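Local coordinates for protein lectin (Cicer arietinum, PDB 4HSD) that binds metal ions in the central channel of its four-bladed, hemopexin-type propeller and, as a lectin, probably recognises sugars, at residues I6-R11 and Y62-S67; C66-E71 and A141-L146. One frame throughout, in Å; residues are numbered along the deposited sequence.

Overall arrangement
From the N terminus the chain enters strand 6-11, the first innermost strand of a four-bladed propeller, and then winds through the rest of that blade. Contact 1 closes this loop where 62-67 leads into strand 66-69, the innermost strand of the second blade, next to the central sodium ion. The chain then lays down the second blade and enters the third, and contact 2 closes that loop at the end of strand 139-144. The two loops follow one another, sharing Cys66 and Ser67, with neither enclosing the other. Strand 66-69 thus faces the first blade near the axis and the third farther out, and Phe10 CB packs against the backbone of Phe68 and Asp69.

Contact 1: I6-R11 and Y62-S67; sequences INAAFR and YGIDCS. With NA (sodium ion), chain C.
Asn7 reaches across to Ile64 and Asp65 beside the sodium ion of the propeller axis. Its CB starts near Ile64 O, and CG comes within 3.9 Å of Asp65 CA. There the amide forks. Asn7 OD1 bonds to sodium at 2.6 Å, while Asn7 ND2 donates to a water at 2.5 Å, a short distance whose exact value is doubtful; the water in turn makes a weak hydrogen bond to Ile64 O. A chi1 of -150° sets CG roughly opposite the backbone N and beside the carbonyl carbon, which lets OD1 and Asn7 O (2.7 Å from sodium) grip the same ion. Asp65 O joins them at 2.5 Å from sodium. The Asp65 carboxylate, turned 66° from the Asn7 amide, holds the backbone N of Glu80 through OD2. Next along, Ala8 CB wedges against the backbone, 3.2 Å from Ile64 O. Asn7 and Ala8 both face Phe21 in a classic beta bulge. Farther on, Ser67 CB lies in the plane of the Phe10 ring, at its edge, 3.7 Å from Phe10 CD1. Asp121 O and Asp174 O from the other two blades complete the metal site. Five carbonyl-type oxygens and no carboxylate hold the sodium, and the ion probably offsets the repulsion between Asn7 O and Asp65 O, only 2.7 Å apart.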
ATOM      1  N   ILE A   6      -5.526   6.526  -6.472  1.00 26.17           N
ATOM      2  CA  ILE A   6      -5.123   5.375  -5.680  1.00 25.14           C
ATOM      3  C   ILE A   6      -4.973   5.716  -4.215  1.00 25.23           C
ATOM      4  O   ILE A   6      -4.365   6.674  -3.830  1.00 24.93           O
ATOM      5  CB  ILE A   6      -3.906   4.769  -6.250  1.00 24.28           C
ATOM      6  CG1 ILE A   6      -4.112   4.591  -7.726  1.00 25.03           C
ATOM      7  CG2 ILE A   6      -3.736   3.473  -5.740  1.00 24.54           C
ATOM      8  CD1 ILE A   6      -3.070   4.658  -8.931  1.00 29.14           C
ATOM      9  N   ASN A   7      -5.563   4.906  -3.388  1.00 24.94           N
ATOM     10  CA  ASN A   7      -5.564   5.192  -1.966  1.00 24.83           C
ATOM     11  C   ASN A   7      -4.784   4.161  -1.141  1.00 25.36           C
ATOM     12  O   ASN A   7      -4.222   4.510  -0.081  1.00 26.20           O
ATOM     13  CB  ASN A   7      -7.009   5.208  -1.489  1.00 23.73           C
ATOM     14  CG  ASN A   7      -7.223   6.129  -0.331  1.00 23.26           C
ATOM     15  OD1 ASN A   7      -6.297   6.804   0.139  1.00 18.78           O
ATOM     16  ND2 ASN A   7      -8.468   6.168   0.152  1.00 22.77           N
ATOM     17  N   ALA A   8      -4.714   2.946  -1.657  1.00 24.69           N
ATOM     18  CA  ALA A   8      -4.086   1.874  -0.909  1.00 23.81           C
ATOM     19  C   ALA A   8      -3.809   0.749  -1.861  1.00 23.53           C
ATOM     20  O   ALA A   8      -4.598   0.492  -2.792  1.00 23.84           O
ATOM     21  CB  ALA A   8      -4.991   1.398   0.192  1.00 23.40           C
ATOM     22  N   ALA A   9      -2.667   0.103  -1.641  1.00 22.39           N
ATOM     23  CA  ALA A   9      -2.268  -1.038  -2.427  1.00 21.36           C
ATOM     24  C   ALA A   9      -1.425  -1.944  -1.548  1.00 20.58           C
ATOM     25  O   ALA A   9      -0.870  -1.499  -0.536  1.00 18.59           O
ATOM     26  CB  ALA A   9      -1.477  -0.595  -3.671  1.00 21.90           C
ATOM     27  N   PHE A  10      -1.372  -3.216  -1.942  1.00 19.44           N
ATOM     28  CA  PHE A  10      -0.507  -4.202  -1.320  1.00 18.64           C
ATOM     29  C   PHE A  10      -0.174  -5.181  -2.439  1.00 18.70           C
ATOM     30  O   PHE A  10      -1.015  -5.438  -3.308  1.00 19.30           O
ATOM     31  CB  PHE A  10      -1.169  -4.886  -0.114  1.00 17.35           C
ATOM     32  CG  PHE A  10      -2.347  -5.770  -0.456  1.00 18.53           C
ATOM     33  CD1 PHE A  10      -3.599  -5.464   0.030  1.00 16.52           C
ATOM     34  CD2 PHE A  10      -2.195  -6.918  -1.249  1.00 19.16           C
ATOM     35  CE1 PHE A  10      -4.676  -6.256  -0.251  1.00 18.34           C
ATOM     36  CE2 PHE A  10      -3.286  -7.726  -1.552  1.00 19.46           C
ATOM     37  CZ  PHE A  10      -4.532  -7.396  -1.052  1.00 19.29           C
ATOM     38  N   ARG A  11       1.047  -5.707  -2.431  1.00 18.16           N
ATOM     39  CA  ARG A  11       1.504  -6.642  -3.465  1.00 17.21           C
ATOM     40  C   ARG A  11       0.838  -8.008  -3.303  1.00 16.05           C
ATOM     41  O   ARG A  11       0.600  -8.453  -2.193  1.00 15.39           O
ATOM     42  CB  ARG A  11       3.030  -6.776  -3.379  1.00 18.27           C
ATOM     43  CG  ARG A  11       3.678  -7.662  -4.443  1.00 18.27           C
ATOM     44  CD  ARG A  11       5.192  -7.708  -4.280  1.00 18.25           C
ATOM     45  NE  ARG A  11       5.555  -8.111  -2.915  1.00 18.60           N
ATOM     46  CZ  ARG A  11       6.797  -8.230  -2.455  1.00 17.42           C
ATOM     47  NH1 ARG A  11       7.840  -8.001  -3.240  1.00 17.70           N
ATOM     48  NH2 ARG A  11       6.985  -8.578  -1.195  1.00 19.95           N
ATOM     49  N   TYR A  62     -16.610   2.002   3.431  1.00  9.31           N
ATOM     50  CA  TYR A  62     -15.762   3.144   3.136  1.00  9.01           C
ATOM     51  C   TYR A  62     -14.541   2.888   2.286  1.00  9.71           C
ATOM     52  O   TYR A  62     -13.871   3.820   1.847  1.00 10.88           O
ATOM     53  CB  TYR A  62     -15.350   3.827   4.459  1.00  8.33           C
ATOM     54  CG  TYR A  62     -16.518   4.542   5.078  1.00  8.98           C
ATOM     55  CD1 TYR A  62     -17.097   5.632   4.439  1.00  9.82           C
ATOM     56  CD2 TYR A  62     -17.087   4.105   6.270  1.00  8.19           C
ATOM     57  CE1 TYR A  62     -18.201   6.257   4.975  1.00 12.86           C
ATOM     58  CE2 TYR A  62     -18.187   4.731   6.797  1.00  9.57           C
ATOM     59  CZ  TYR A  62     -18.740   5.803   6.151  1.00 10.12           C
ATOM     60  OH  TYR A  62     -19.830   6.454   6.655  1.00 12.21           O
ATOM     61  N   GLY A  63     -14.220   1.636   2.044  1.00 10.00           N
ATOM     62  CA  GLY A  63     -13.023   1.362   1.272  1.00 10.62           C
ATOM     63  C   GLY A  63     -11.840   1.237   2.202  1.00 11.16           C
ATOM     64  O   GLY A  63     -11.990   1.194   3.423  1.00 11.37           O
ATOM     65  N   ILE A  64     -10.656   1.151   1.619  1.00 11.05           N
ATOM     66  CA  ILE A  64      -9.449   0.931   2.390  1.00 11.37           C
ATOM     67  C   ILE A  64      -8.389   2.012   2.056  1.00 11.62           C
ATOM     68  O   ILE A  64      -7.989   2.188   0.890  1.00 11.50           O
ATOM     69  CB  ILE A  64      -8.940  -0.485   2.135  1.00 11.25           C
ATOM     70  CG1 ILE A  64      -9.903  -1.503   2.772  1.00 13.14           C
ATOM     71  CG2 ILE A  64      -7.583  -0.659   2.729  1.00 12.29           C
ATOM     72  CD1 ILE A  64     -11.110  -1.843   1.936  1.00 16.28           C
ATOM     73  N   ASP A  65      -7.966   2.764   3.066  1.00 10.75           N
ATOM     74  CA  ASP A  65      -7.051   3.871   2.794  1.00 11.88           C
ATOM     75  C   ASP A  65      -5.531   3.550   2.887  1.00 12.02           C
ATOM     76  O   ASP A  65      -4.705   4.409   2.587  1.00 13.55           O
ATOM     77  CB  ASP A  65      -7.424   5.109   3.617  1.00  8.94           C
ATOM     78  CG  ASP A  65      -7.272   4.897   5.100  1.00 10.56           C
ATOM     79  OD1 ASP A  65      -6.363   4.136   5.505  1.00 10.01           O
ATOM     80  OD2 ASP A  65      -8.024   5.543   5.880  1.00  9.54           O
ATOM     81  N   CYS A  66      -5.175   2.344   3.325  1.00 10.85           N
ATOM     82  CA  CYS A  66      -3.782   1.926   3.433  1.00  9.93           C
ATOM     83  C   CYS A  66      -3.749   0.395   3.568  1.00 10.93           C
ATOM     84  O   CYS A  66      -4.597  -0.203   4.274  1.00  9.52           O
ATOM     85  CB  CYS A  66      -3.127   2.568   4.666  1.00  8.73           C
ATOM     86  SG  CYS A  66      -1.333   2.262   4.865  1.00  8.26           S
ATOM     87  N   SER A  67      -2.789  -0.234   2.888  1.00 10.90           N
ATOM     88  CA  SER A  67      -2.577  -1.683   3.009  1.00 12.17           C
ATOM     89  C   SER A  67      -1.145  -2.115   2.690  1.00 11.94           C
ATOM     90  O   SER A  67      -0.390  -1.362   2.074  1.00 12.74           O
ATOM     91  CB  SER A  67      -3.593  -2.483   2.169  1.00 11.44           C
ATOM     92  OG  SER A  67      -3.667  -2.044   0.824  1.00 15.87           O
TER
HETATM   93 NA    NA C 301      -4.075   6.654   1.552  1.00  6.66          NA
HETATM   94  O   HOH W   1     -10.148   4.322   0.164  1.00 18.07           O

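Contact 2: C66-E71 and A141-L146; sequences CSFDTE and ARIDYL
Phe68 begins the contact, its ring reaching out from strand 66-69 toward Ile143 and Tyr145. Phe68 CZ meets the end of the Ile143 side chain, CD1, at 4.5 Å. Its neighbour on the ring, Phe68 CE1, lies 4.3 Å from Tyr145 CD1, which sits at the edge of the phenylalanine ring, near its plane. Thr70 then carries the closest packing, with its methyl over one face of the Tyr145 ring. Thr70 CG2 lies 3.9 Å from the ring centroid and 15° off the normal, a CH-pi contact. With CG2 opposite the carbonyl carbon of Thr70 and beside its backbone N, the methyl is turned to the ring. Thr70 CB stands 3.4 Å from Tyr145 CZ, and the Tyr145 hydroxyl comes up beside the backbone, 3.2 Å from Thr70 C. Glu71 finishes the walk: its CG rests 3.6 Å from Tyr145 OH before the chain bends and carries the carboxylate away. Tyr145, just past the end of strand 139-144, thus packs by its ring and hydroxyl between the second and third blades of the hemopexin-type propeller. Val132 of strand 131-136 touches both Phe68 and Tyr145, and on the second-blade side Phe76 of strand 74-79 meets the Phe68 ring. Strand 122-125 flanks the contact with Ala123 against Phe68 and with Arg125, which packs on Tyr145 and donates from NE to Thr70 O.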
ATOM      1  N   CYS A  66      -5.175   2.344   3.325  1.00 10.85           N
ATOM      2  CA  CYS A  66      -3.782   1.926   3.433  1.00  9.93           C
ATOM      3  C   CYS A  66      -3.749   0.395   3.568  1.00 10.93           C
ATOM      4  O   CYS A  66      -4.597  -0.203   4.274  1.00  9.52           O
ATOM      5  CB  CYS A  66      -3.127   2.568   4.666  1.00  8.73           C
ATOM      6  SG  CYS A  66      -1.333   2.262   4.865  1.00  8.26           S
ATOM      7  N   SER A  67      -2.789  -0.234   2.888  1.00 10.90           N
ATOM      8  CA  SER A  67      -2.577  -1.683   3.009  1.00 12.17           C
ATOM      9  C   SER A  67      -1.145  -2.115   2.690  1.00 11.94           C
ATOM     10  O   SER A  67      -0.390  -1.362   2.074  1.00 12.74           O
ATOM     11  CB  SER A  67      -3.593  -2.483   2.169  1.00 11.44           C
ATOM     12  OG  SER A  67      -3.667  -2.044   0.824  1.00 15.87           O
ATOM     13  N   PHE A  68      -0.763  -3.308   3.134  1.00 12.11           N
ATOM     14  CA  PHE A  68       0.546  -3.859   2.785  1.00 12.83           C
ATOM     15  C   PHE A  68       0.601  -5.392   2.821  1.00 13.16           C
ATOM     16  O   PHE A  68      -0.151  -6.049   3.551  1.00 12.28           O
ATOM     17  CB  PHE A  68       1.703  -3.213   3.599  1.00 13.64           C
ATOM     18  CG  PHE A  68       1.591  -3.375   5.098  1.00 15.66           C
ATOM     19  CD1 PHE A  68       2.220  -4.440   5.754  1.00 16.15           C
ATOM     20  CD2 PHE A  68       0.915  -2.435   5.857  1.00 15.39           C
ATOM     21  CE1 PHE A  68       2.176  -4.564   7.119  1.00 16.61           C
ATOM     22  CE2 PHE A  68       0.864  -2.558   7.240  1.00 17.67           C
ATOM     23  CZ  PHE A  68       1.500  -3.629   7.872  1.00 16.93           C
ATOM     24  N   ASP A  69       1.467  -5.944   1.974  1.00 13.49           N
ATOM     25  CA  ASP A  69       1.683  -7.384   1.913  1.00 13.42           C
ATOM     26  C   ASP A  69       2.486  -7.766   3.143  1.00 12.73           C
ATOM     27  O   ASP A  69       3.339  -6.991   3.584  1.00 12.47           O
ATOM     28  CB  ASP A  69       2.471  -7.732   0.634  1.00 14.53           C
ATOM     29  CG  ASP A  69       2.652  -9.239   0.429  1.00 16.74           C
ATOM     30  OD1 ASP A  69       1.624  -9.971   0.328  1.00 19.87           O
ATOM     31  OD2 ASP A  69       3.821  -9.691   0.337  1.00 16.13           O
ATOM     32  N   THR A  70       2.187  -8.921   3.716  1.00 11.64           N
ATOM     33  CA  THR A  70       2.957  -9.417   4.841  1.00 12.36           C
ATOM     34  C   THR A  70       3.685 -10.592   4.235  1.00 12.33           C
ATOM     35  O   THR A  70       4.697 -10.382   3.565  1.00 12.72           O
ATOM     36  CB  THR A  70       2.073  -9.855   6.048  1.00 12.93           C
ATOM     37  OG1 THR A  70       1.052 -10.773   5.629  1.00 11.93           O
ATOM     38  CG2 THR A  70       1.453  -8.646   6.720  1.00 12.73           C
ATOM     39  N   GLU A  71       3.152 -11.804   4.435  1.00 13.20           N
ATOM     40  CA  GLU A  71       3.605 -13.051   3.792  1.00 13.42           C
ATOM     41  C   GLU A  71       2.442 -13.906   3.448  1.00 13.12           C
ATOM     42  O   GLU A  71       1.372 -13.659   3.958  1.00 11.10           O
ATOM     43  CB  GLU A  71       4.598 -13.841   4.648  1.00 15.04           C
ATOM     44  CG  GLU A  71       6.048 -13.359   4.517  1.00 18.00           C
ATOM     45  CD  GLU A  71       6.875 -14.136   3.509  1.00 23.88           C
ATOM     46  OE1 GLU A  71       7.648 -13.542   2.754  1.00 24.21           O
ATOM     47  OE2 GLU A  71       6.798 -15.375   3.472  1.00 27.58           O
ATOM     48  N   ALA A 141       7.785   5.239   9.032  1.00 11.50           N
ATOM     49  CA  ALA A 141       8.111   4.271  10.056  1.00 10.93           C
ATOM     50  C   ALA A 141       8.750   3.075   9.401  1.00 11.74           C
ATOM     51  O   ALA A 141       8.594   2.843   8.192  1.00  9.09           O
ATOM     52  CB  ALA A 141       6.865   3.827  10.807  1.00 10.84           C
ATOM     53  N   ARG A 142       9.528   2.359  10.205  1.00 12.12           N
ATOM     54  CA  ARG A 142      10.088   1.105   9.816  1.00 13.33           C
ATOM     55  C   ARG A 142       9.700   0.122  10.906  1.00 14.52           C
ATOM     56  O   ARG A 142      10.184   0.221  12.016  1.00 14.74           O
ATOM     57  CB  ARG A 142      11.593   1.207   9.709  1.00 13.54           C
ATOM     58  CG  ARG A 142      12.268   0.031   9.128  1.00 13.01           C
ATOM     59  CD  ARG A 142      13.646   0.362   8.781  1.00 13.49           C
ATOM     60  NE  ARG A 142      14.376  -0.834   8.501  1.00 16.02           N
ATOM     61  CZ  ARG A 142      15.686  -0.929   8.357  1.00 16.70           C
ATOM     62  NH1 ARG A 142      16.484   0.114   8.472  1.00 14.50           N
ATOM     63  NH2 ARG A 142      16.184  -2.100   8.074  1.00 16.64           N
ATOM     64  N   ILE A 143       8.844  -0.840  10.584  1.00 14.31           N
ATOM     65  CA  ILE A 143       8.422  -1.807  11.606  1.00 14.94           C
ATOM     66  C   ILE A 143       8.770  -3.254  11.344  1.00 14.76           C
ATOM     67  O   ILE A 143       9.227  -3.618  10.273  1.00 15.24           O
ATOM     68  CB  ILE A 143       6.896  -1.767  11.867  1.00 14.00           C
ATOM     69  CG1 ILE A 143       6.141  -2.434  10.718  1.00 13.94           C
ATOM     70  CG2 ILE A 143       6.452  -0.337  12.074  1.00 15.17           C
ATOM     71  CD1 ILE A 143       4.614  -2.570  10.924  1.00 12.53           C
ATOM     72  N   ASP A 144       8.556  -4.071  12.365  1.00 14.98           N
ATOM     73  CA  ASP A 144       8.599  -5.498  12.198  1.00 15.23           C
ATOM     74  C   ASP A 144       7.237  -5.879  12.693  1.00 15.50           C
ATOM     75  O   ASP A 144       6.998  -5.815  13.911  1.00 15.70           O
ATOM     76  CB  ASP A 144       9.670  -6.175  13.055  1.00 15.47           C
ATOM     77  CG  ASP A 144       9.846  -7.654  12.682  1.00 15.73           C
ATOM     78  OD1 ASP A 144       8.923  -8.435  12.987  1.00 13.21           O
ATOM     79  OD2 ASP A 144      10.869  -8.024  12.042  1.00 14.55           O
ATOM     80  N   TYR A 145       6.342  -6.232  11.757  1.00 14.54           N
ATOM     81  CA  TYR A 145       4.987  -6.692  12.128  1.00 13.76           C
ATOM     82  C   TYR A 145       4.938  -8.011  12.912  1.00 12.75           C
ATOM     83  O   TYR A 145       4.033  -8.205  13.713  1.00 13.22           O
ATOM     84  CB  TYR A 145       4.073  -6.806  10.898  1.00 13.86           C
ATOM     85  CG  TYR A 145       4.389  -7.924   9.886  1.00 14.11           C
ATOM     86  CD1 TYR A 145       4.877  -7.625   8.617  1.00 14.60           C
ATOM     87  CD2 TYR A 145       4.139  -9.277  10.188  1.00 15.47           C
ATOM     88  CE1 TYR A 145       5.115  -8.634   7.674  1.00 15.28           C
ATOM     89  CE2 TYR A 145       4.381 -10.294   9.268  1.00 12.31           C
ATOM     90  CZ  TYR A 145       4.859  -9.968   8.014  1.00 15.26           C
ATOM     91  OH  TYR A 145       5.095 -10.966   7.090  1.00 15.00           O
ATOM     92  N   LEU A 146       5.891  -8.908  12.656  1.00 11.36           N
ATOM     93  CA  LEU A 146       5.975 -10.202  13.352  1.00 11.94           C
ATOM     94  C   LEU A 146       6.300 -10.075  14.859  1.00 11.99           C
ATOM     95  O   LEU A 146       5.726 -10.795  15.658  1.00 11.25           O
ATOM     96  CB  LEU A 146       6.980 -11.129  12.648  1.00 11.79           C
ATOM     97  CG  LEU A 146       7.549 -12.416  13.273  1.00 14.56           C
ATOM     98  CD1 LEU A 146       6.695 -13.666  13.022  1.00 13.84           C
ATOM     99  CD2 LEU A 146       8.976 -12.672  12.765  1.00 14.49           C
TER